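Local coordinates for flagellar hook associated protein type 3 FlgL (Legionella pneumophila subsp. pneumophila, PDB 5YTI) that probably serves as a structural component of the bacterial flagellum, as a hook-associated member of the flagellin family, at residues Gln67-Ala72 against Asn350-Ala355. Numbering follows the deposited sequence.
Sequences QAADSA and NQLETA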
ATOM      1  N   GLN A  67      12.095  25.817 -15.128  1.00 97.32           N
ATOM      2  CA  GLN A  67      12.671  25.194 -16.343  1.00 98.28           C
ATOM      3  C   GLN A  67      13.310  23.863 -16.006  1.00 92.26           C
ATOM      4  O   GLN A  67      13.123  22.903 -16.737  1.00 95.06           O
ATOM      5  CB  GLN A  67      13.707  26.115 -17.043  1.00106.53           C
ATOM      6  CG  GLN A  67      13.110  27.278 -17.871  1.00112.86           C
ATOM      7  CD  GLN A  67      14.157  28.254 -18.451  1.00118.70           C
ATOM      8  OE1 GLN A  67      14.346  29.353 -17.917  1.00118.49           O
ATOM      9  NE2 GLN A  67      14.833  27.858 -19.546  1.00119.30           N
ATOM     10  N   ALA A  68      14.043  23.797 -14.893  1.00 86.75           N
ATOM     11  CA  ALA A  68      14.769  22.578 -14.503  1.00 86.17           C
ATOM     12  C   ALA A  68      13.850  21.524 -13.909  1.00 87.61           C
ATOM     13  O   ALA A  68      14.083  20.319 -14.035  1.00 88.57           O
ATOM     14  CB  ALA A  68      15.868  22.908 -13.513  1.00 84.70           C
ATOM     15  N   ALA A  69      12.808  21.985 -13.235  1.00 89.12           N
ATOM     16  CA  ALA A  69      11.806  21.091 -12.670  1.00 88.99           C
ATOM     17  C   ALA A  69      10.986  20.445 -13.780  1.00 88.40           C
ATOM     18  O   ALA A  69      10.847  19.222 -13.855  1.00 89.65           O
ATOM     19  CB  ALA A  69      10.895  21.870 -11.742  1.00 89.44           C
ATOM     20  N   ASP A  70      10.450  21.293 -14.642  1.00 86.33           N
ATOM     21  CA  ASP A  70       9.717  20.858 -15.804  1.00 86.69           C
ATOM     22  C   ASP A  70      10.491  19.766 -16.508  1.00 87.00           C
ATOM     23  O   ASP A  70       9.907  18.818 -16.982  1.00 91.18           O
ATOM     24  CB  ASP A  70       9.479  22.040 -16.740  1.00 90.72           C
ATOM     25  CG  ASP A  70       8.238  21.884 -17.590  1.00 94.49           C
ATOM     26  OD1 ASP A  70       8.293  21.060 -18.536  1.00 91.45           O
ATOM     27  OD2 ASP A  70       7.239  22.626 -17.339  1.00 99.78           O
ATOM     28  N   SER A  71      11.813  19.860 -16.550  1.00 96.03           N
ATOM     29  CA  SER A  71      12.586  18.884 -17.322  1.00 94.28           C
ATOM     30  C   SER A  71      12.864  17.572 -16.622  1.00 93.96           C
ATOM     31  O   SER A  71      12.758  16.505 -17.248  1.00 92.06           O
ATOM     32  CB  SER A  71      13.881  19.499 -17.800  1.00 92.56           C
ATOM     33  OG  SER A  71      13.583  20.123 -19.021  1.00 92.95           O
ATOM     34  N   ALA A  72      13.229  17.654 -15.339  1.00 93.31           N
ATOM     35  CA  ALA A  72      13.464  16.467 -14.511  1.00 90.37           C
ATOM     36  C   ALA A  72      12.201  15.617 -14.431  1.00 87.00           C
ATOM     37  O   ALA A  72      12.270  14.398 -14.418  1.00 83.50           O
ATOM     38  CB  ALA A  72      13.924  16.869 -13.110  1.00 90.45           C
ATOM     39  N   ASN A 350       1.158  20.744 -14.206  1.00 98.02           N
ATOM     40  CA  ASN A 350       0.129  21.766 -14.423  1.00101.75           C
ATOM     41  C   ASN A 350       0.351  22.928 -13.441  1.00106.05           C
ATOM     42  O   ASN A 350       0.030  24.078 -13.756  1.00110.26           O
ATOM     43  CB  ASN A 350      -1.301  21.201 -14.372  1.00100.13           C
ATOM     44  CG  ASN A 350      -1.725  20.533 -15.688  1.00101.55           C
ATOM     45  OD1 ASN A 350      -1.480  21.044 -16.786  1.00104.16           O
ATOM     46  ND2 ASN A 350      -2.379  19.387 -15.574  1.00101.44           N
ATOM     47  N   GLN A 351       0.932  22.638 -12.272  1.00 98.19           N
ATOM     48  CA  GLN A 351       1.358  23.708 -11.332  1.00 97.21           C
ATOM     49  C   GLN A 351       2.494  24.560 -11.939  1.00 94.83           C
ATOM     50  O   GLN A 351       2.575  25.754 -11.678  1.00 94.98           O
ATOM     51  CB  GLN A 351       1.778  23.134  -9.947  1.00 95.66           C
ATOM     52  CG  GLN A 351       0.621  22.897  -8.957  1.00 95.65           C
ATOM     53  CD  GLN A 351       1.077  22.631  -7.520  1.00 93.23           C
ATOM     54  OE1 GLN A 351       1.906  21.744  -7.258  1.00 87.88           O
ATOM     55  NE2 GLN A 351       0.535  23.412  -6.578  1.00 92.83           N
ATOM     56  N   LEU A 352       3.347  23.931 -12.751  1.00 93.53           N
ATOM     57  CA  LEU A 352       4.481  24.595 -13.379  1.00 93.16           C
ATOM     58  C   LEU A 352       4.071  25.439 -14.562  1.00 98.69           C
ATOM     59  O   LEU A 352       4.448  26.605 -14.629  1.00106.76           O
ATOM     60  CB  LEU A 352       5.537  23.588 -13.824  1.00 91.96           C
ATOM     61  CG  LEU A 352       6.196  22.779 -12.692  1.00 90.31           C
ATOM     62  CD1 LEU A 352       7.133  21.708 -13.243  1.00 87.18           C
ATOM     63  CD2 LEU A 352       6.932  23.701 -11.723  1.00 88.27           C
ATOM     64  N   GLU A 353       3.305  24.885 -15.495  1.00103.42           N
ATOM     65  CA  GLU A 353       2.813  25.701 -16.603  1.00109.01           C
ATOM     66  C   GLU A 353       1.967  26.868 -16.024  1.00108.85           C
ATOM     67  O   GLU A 353       1.898  27.946 -16.610  1.00113.98           O
ATOM     68  CB  GLU A 353       2.091  24.872 -17.702  1.00113.99           C
ATOM     69  CG  GLU A 353       2.988  23.876 -18.478  1.00119.34           C
ATOM     70  CD  GLU A 353       4.137  24.501 -19.321  1.00123.96           C
ATOM     71  OE1 GLU A 353       4.474  23.919 -20.375  1.00128.62           O
ATOM     72  OE2 GLU A 353       4.745  25.539 -18.961  1.00122.10           O
ATOM     73  N   THR A 354       1.384  26.684 -14.845  1.00107.10           N
ATOM     74  CA  THR A 354       0.822  27.822 -14.101  1.00106.91           C
ATOM     75  C   THR A 354       1.876  28.871 -13.725  1.00110.41           C
ATOM     76  O   THR A 354       1.664  30.070 -13.925  1.00114.97           O
ATOM     77  CB  THR A 354       0.106  27.358 -12.817  1.00106.02           C
ATOM     78  OG1 THR A 354      -1.297  27.497 -13.009  1.00103.45           O
ATOM     79  CG2 THR A 354       0.531  28.172 -11.566  1.00104.00           C
ATOM     80  N   ALA A 355       2.995  28.415 -13.167  1.00107.44           N
ATOM     81  CA  ALA A 355       4.047  29.302 -12.710  1.00104.99           C
ATOM     82  C   ALA A 355       4.764  30.073 -13.852  1.00106.48           C
ATOM     83  O   ALA A 355       5.202  31.200 -13.643  1.00104.56           O
ATOM     84  CB  ALA A 355       5.043  28.517 -11.871  1.00102.40           C
TER
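Asp70 and Leu352 bring their CA atoms to 6.9 Å where two long helices run nearly antiparallel, the axes of Gln67-Ala72 and Asn350-Ala355 passing 10.2 Å apart with 155° between their directions. Leu352 reaches across this gap with its CD1 branch, which comes 3.6 Å from Asp70 N, while the same methyl lies 4.1 Å from Ala69 CB. The methyl thus rests on the backbone at Asp70, with Ala69 CB a looser neighbour. The Asp70 and Leu352 side chains pass alongside in opposing senses; with CG anti to its backbone nitrogen (chi1 -153°), Asp70 lays OD2 4.0 Å from Leu352 CB. Beside this apolar patch the Glu353 chain kinks at its second torsion and crosses the Asp70 side chain at about a right angle, the carboxylate planes 62° apart and Glu353 OE2 4.2 Å from Asp70 OD2. Two acidic groups at that range would be expected to repel; Arg74, in a salt bridge with Asp70 OD1 and a long, weak ion pair with Glu353 OE1, probably offsets the charge. The contact joins helix 49-96 to helix 316-374, consistent with the helical-bundle packing of flagellin-family proteins, and strands 164-168 and 171-174 pack against Leu352 through Val167 and Val173.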